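Local coordinates for protein formate dehydrogenase (Pyrobaculum aerophilum, PDB 1QP8) that binds NADPH and probably acts as an NAD(P)H-dependent dehydrogenase or reductase of the D-isomer specific 2-hydroxyacid dehydrogenase family, at residues A92-L95 against A96-R100; M274-E277 against A278-L282. One frame throughout, in Å; residues are numbered along the deposited sequence.

Interaction 1: A92-L95 against A96-R100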
loop_
_atom_site.group_PDB
_atom_site.type_symbol
_atom_site.label_atom_id
_atom_site.label_comp_id
_atom_site.label_asym_id
_atom_site.label_seq_id
_atom_site.Cartn_x
_atom_site.Cartn_y
_atom_site.Cartn_z
ATOM N N ALA A 92 -2.215 3.177 1.558
ATOM C CA ALA A 92 -2.203 3.572 0.155
ATOM C C ALA A 92 -1.613 4.964 0.078
ATOM O O ALA A 92 -0.731 5.239 -0.730
ATOM C CB ALA A 92 -3.616 3.579 -0.394
ATOM N N LEU A 93 -2.106 5.842 0.937
ATOM C CA LEU A 93 -1.608 7.207 0.969
ATOM C C LEU A 93 -0.115 7.246 1.198
ATOM O O LEU A 93 0.563 8.162 0.751
ATOM C CB LEU A 93 -2.285 8.024 2.067
ATOM C CG LEU A 93 -3.403 8.951 1.592
ATOM C CD1 LEU A 93 -3.845 9.842 2.750
ATOM C CD2 LEU A 93 -2.905 9.801 0.416
ATOM N N LEU A 94 0.401 6.250 1.898
ATOM C CA LEU A 94 1.818 6.196 2.181
ATOM C C LEU A 94 2.622 5.593 1.033
ATOM O O LEU A 94 3.548 6.216 0.507
ATOM C CB LEU A 94 2.043 5.385 3.452
ATOM C CG LEU A 94 3.479 4.957 3.748
ATOM C CD1 LEU A 94 4.355 6.189 3.928
ATOM C CD2 LEU A 94 3.494 4.075 5.000
ATOM N N LEU A 95 2.261 4.381 0.642
ATOM C CA LEU A 95 2.981 3.687 -0.408
ATOM C C LEU A 95 2.971 4.354 -1.788
ATOM O O LEU A 95 3.942 4.238 -2.527
ATOM C CB LEU A 95 2.449 2.253 -0.538
ATOM C CG LEU A 95 2.382 1.379 0.721
ATOM C CD1 LEU A 95 1.962 -0.025 0.345
ATOM C CD2 LEU A 95 3.728 1.353 1.384
ATOM N N ALA A 96 1.887 5.039 -2.148
ATOM C CA ALA A 96 1.810 5.671 -3.464
ATOM C C ALA A 96 2.979 6.608 -3.691
ATOM O O ALA A 96 3.668 6.513 -4.707
ATOM C CB ALA A 96 0.496 6.423 -3.636
ATOM N N PRO A 97 3.206 7.547 -2.760
ATOM C CA PRO A 97 4.323 8.483 -2.901
ATOM C C PRO A 97 5.634 7.838 -2.442
ATOM O O PRO A 97 6.695 8.067 -3.033
ATOM C CB PRO A 97 3.950 9.653 -1.979
ATOM C CG PRO A 97 2.570 9.328 -1.438
ATOM C CD PRO A 97 2.390 7.857 -1.573
ATOM N N TYR A 98 5.555 7.039 -1.376
ATOM C CA TYR A 98 6.739 6.393 -0.820
ATOM C C TYR A 98 7.468 5.521 -1.822
ATOM O O TYR A 98 8.639 5.735 -2.082
ATOM C CB TYR A 98 6.377 5.545 0.392
ATOM C CG TYR A 98 7.572 5.171 1.243
ATOM C CD1 TYR A 98 8.078 6.056 2.186
ATOM C CD2 TYR A 98 8.192 3.931 1.105
ATOM C CE1 TYR A 98 9.172 5.718 2.974
ATOM C CE2 TYR A 98 9.287 3.583 1.882
ATOM C CZ TYR A 98 9.778 4.479 2.817
ATOM O OH TYR A 98 10.892 4.155 3.579
ATOM N N LYS A 99 6.789 4.529 -2.376
ATOM C CA LYS A 99 7.443 3.666 -3.348
ATOM C C LYS A 99 7.577 4.374 -4.701
ATOM O O LYS A 99 7.893 3.743 -5.723
ATOM C CB LYS A 99 6.674 2.348 -3.495
ATOM C CG LYS A 99 6.523 1.581 -2.194
ATOM C CD LYS A 99 7.850 1.081 -1.667
ATOM C CE LYS A 99 8.278 -0.199 -2.365
ATOM N NZ LYS A 99 9.670 -0.611 -1.988
ATOM N N ARG A 100 7.321 5.683 -4.690
ATOM C CA ARG A 100 7.440 6.516 -5.884
ATOM C C ARG A 100 6.547 6.072 -7.057
ATOM O O ARG A 100 6.885 6.292 -8.227
ATOM C CB ARG A 100 8.903 6.520 -6.329
ATOM C CG ARG A 100 9.920 6.548 -5.170
ATOM C CD ARG A 100 10.331 7.955 -4.750
ATOM N NE ARG A 100 9.952 8.283 -3.379
ATOM C CZ ARG A 100 10.793 8.781 -2.472
ATOM N NH1 ARG A 100 12.071 9.001 -2.788
ATOM N NH2 ARG A 100 10.362 9.089 -1.252
#
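The last two turns of the helix 83-98, where Leu94 and Tyr98 touch one turn apart, pack on the parallel sheet of the Rossmann-type coenzyme domain. Ala96 N bonds Ala92 O at 3.0 Å and nearly straight (163°), and Lys99 N reaches Leu95 O at 2.9 Å. Between these two rungs comes Pro97, which has no N-H to give, so Leu93 O receives no bond from that position and the helix kinks there. The proline ring takes the place beside the Leu93 carbonyl where an N-H would otherwise point, and it packs on Ile231 and Val256 of the sheet. Leu94 CD1 meets Tyr98 CD1 at 4.1 Å, the two side chains lying side by side, both in contact with Val205. Tyr98 CG stands anti to the backbone N (chi1 -164°), an orientation that sends the ring along Leu94 and lets OH bond the backbone oxygen of Leu121. Lys99 bends at chi2 (-66°), bringing CD to the edge of the Tyr98 ring; its NZ bonds Pro120 O and makes a salt bridge with Glu88 of the second subunit. Arg100, already past the helix end, turns NE back to Pro97 O at 3.3 Å, in the plane of that carbonyl. Replacing Pro97 with a glycine would probably leave a gap against Ile231 and Val256 and free the backbone to turn at the kink. Leu93, Leu94 and Pro97 thus suit the side on the sheet, and Leu95 the side turned to Ile122 and the second subunit, whereas Tyr98 and Lys99 end on polar partners.

Interaction 2: M274-E277 against A278-L282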
loop_
_atom_site.group_PDB
_atom_site.type_symbol
_atom_site.label_atom_id
_atom_site.label_comp_id
_atom_site.label_asym_id
_atom_site.label_seq_id
_atom_site.Cartn_x
_atom_site.Cartn_y
_atom_site.Cartn_z
HETATM N N MSE A 274 -20.844 2.210 9.980
HETATM C CA MSE A 274 -20.649 3.162 11.055
HETATM C C MSE A 274 -21.996 3.405 11.729
HETATM O O MSE A 274 -22.099 3.431 12.953
HETATM C CB MSE A 274 -20.086 4.468 10.509
HETATM C CG MSE A 274 -18.612 4.408 10.147
HETATM SE SE MSE A 274 -18.104 5.856 9.171
HETATM C CE MSE A 274 -18.148 7.220 10.393
ATOM N N VAL A 275 -23.040 3.563 10.930
ATOM C CA VAL A 275 -24.360 3.801 11.490
ATOM C C VAL A 275 -24.880 2.599 12.257
ATOM O O VAL A 275 -25.451 2.762 13.334
ATOM C CB VAL A 275 -25.376 4.191 10.418
ATOM C CG1 VAL A 275 -26.785 4.234 11.025
ATOM C CG2 VAL A 275 -24.995 5.562 9.841
HETATM N N MSE A 276 -24.665 1.390 11.744
HETATM C CA MSE A 276 -25.151 0.243 12.484
HETATM C C MSE A 276 -24.441 0.127 13.819
HETATM O O MSE A 276 -25.068 -0.133 14.853
HETATM C CB MSE A 276 -25.020 -1.038 11.670
HETATM C CG MSE A 276 -26.188 -1.236 10.704
HETATM SE SE MSE A 276 -27.848 -0.911 11.437
HETATM C CE MSE A 276 -27.774 -1.904 12.956
ATOM N N GLU A 277 -23.140 0.375 13.815
ATOM C CA GLU A 277 -22.379 0.291 15.052
ATOM C C GLU A 277 -22.806 1.363 16.043
ATOM O O GLU A 277 -22.809 1.135 17.251
ATOM C CB GLU A 277 -20.894 0.400 14.759
ATOM C CG GLU A 277 -20.117 -0.690 15.425
ATOM C CD GLU A 277 -18.778 -0.890 14.779
ATOM O OE1 GLU A 277 -18.749 -1.330 13.605
ATOM O OE2 GLU A 277 -17.752 -0.601 15.441
ATOM N N ALA A 278 -23.172 2.529 15.527
ATOM C CA ALA A 278 -23.619 3.617 16.378
ATOM C C ALA A 278 -24.950 3.213 16.996
ATOM O O ALA A 278 -25.206 3.451 18.182
ATOM C CB ALA A 278 -23.795 4.875 15.563
ATOM N N VAL A 279 -25.794 2.590 16.178
ATOM C CA VAL A 279 -27.098 2.163 16.636
ATOM C C VAL A 279 -26.937 1.061 17.662
ATOM O O VAL A 279 -27.750 0.941 18.580
ATOM C CB VAL A 279 -27.977 1.668 15.472
ATOM C CG1 VAL A 279 -29.261 1.080 16.009
ATOM C CG2 VAL A 279 -28.315 2.817 14.551
ATOM N N ARG A 280 -25.886 0.260 17.530
ATOM C CA ARG A 280 -25.691 -0.806 18.511
ATOM C C ARG A 280 -25.240 -0.264 19.855
ATOM O O ARG A 280 -25.650 -0.757 20.900
ATOM C CB ARG A 280 -24.700 -1.851 18.004
ATOM C CG ARG A 280 -25.174 -2.500 16.723
ATOM C CD ARG A 280 -24.543 -3.851 16.458
ATOM N NE ARG A 280 -24.681 -4.207 15.048
ATOM C CZ ARG A 280 -23.873 -3.767 14.088
ATOM N NH1 ARG A 280 -22.859 -2.963 14.387
ATOM N NH2 ARG A 280 -24.090 -4.113 12.824
ATOM N N ASN A 281 -24.425 0.781 19.830
ATOM C CA ASN A 281 -23.911 1.349 21.059
ATOM C C ASN A 281 -24.998 2.091 21.810
ATOM O O ASN A 281 -25.045 2.114 23.046
ATOM C CB ASN A 281 -22.768 2.299 20.743
ATOM C CG ASN A 281 -21.946 2.635 21.966
ATOM O OD1 ASN A 281 -21.457 1.741 22.655
ATOM N ND2 ASN A 281 -21.791 3.926 22.246
ATOM N N LEU A 282 -25.879 2.697 21.041
ATOM C CA LEU A 282 -26.961 3.471 21.592
ATOM C C LEU A 282 -27.933 2.542 22.303
ATOM O O LEU A 282 -28.461 2.864 23.371
ATOM C CB LEU A 282 -27.624 4.211 20.443
ATOM C CG LEU A 282 -28.744 5.205 20.648
ATOM C CD1 LEU A 282 -28.503 5.961 21.907
ATOM C CD2 LEU A 282 -28.807 6.137 19.425
#
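Met276 O and Arg280 N, 2.8 Å apart, form one of four successive i to i+4 bonds that carry the helix 268-286 from Met274 to Asn281 without a break, with Glu277 O also taking a weak second bond from Arg280 N. On the outer side the selenomethionine Met276 and Arg280 cross at about a right angle. Arg280 leaves the helix with CG anti to its carbonyl carbon (chi1 -60°) and runs extended to NE, which carries the guanidinium back over the preceding turn. Met276 CB sits over one face of that group, 3.4 Å from Arg280 NH2, and Glu277 CG lies at its edge, 3.7 Å from Arg280 NH1. The carboxylate stays beyond salt-bridge range, OE1 of Glu277 being 4.5 Å from Arg280 NH1 and bonded to Gln273 NE2; the charges probably still attract weakly. Long, flexible chains suit this more open side. Val275 and Val279 form an apolar strip instead: CG1 of the first meets CG2 of the second at 4.1 Å, and both rest on Ala13 of the helix 11-18. Small Ala278 fits against Gln55 and Asn78, while buried Asn281 has both amide ends satisfied, OD1 by Arg292 N and ND2 by Gln55 OE1. Such a division into a packed face and a solvent-side face is typical of an amphipathic helix, here one lying against the helix 11-18 and the strand 54-55.

How the interactions relate
Interactions 1 and 2 lie on opposite sides of the chain's centre, their own centres about 33 Å apart and their nearest atoms about 16 Å, so they do not touch. Each is a local contact within a single helix, but the settings differ. Interaction 1 is buried throughout, between the six-stranded sheet and the second subunit, and its helix is kinked and about to end. Interaction 2 meets no other subunit and belongs to a regular helix with one partly open side, where charged chains lie along the surface. Neither Leu93 nor Met274 makes contact with the NADPH: the side chain of Leu93 is about 8 Å away and that of Met274 about 6 Å.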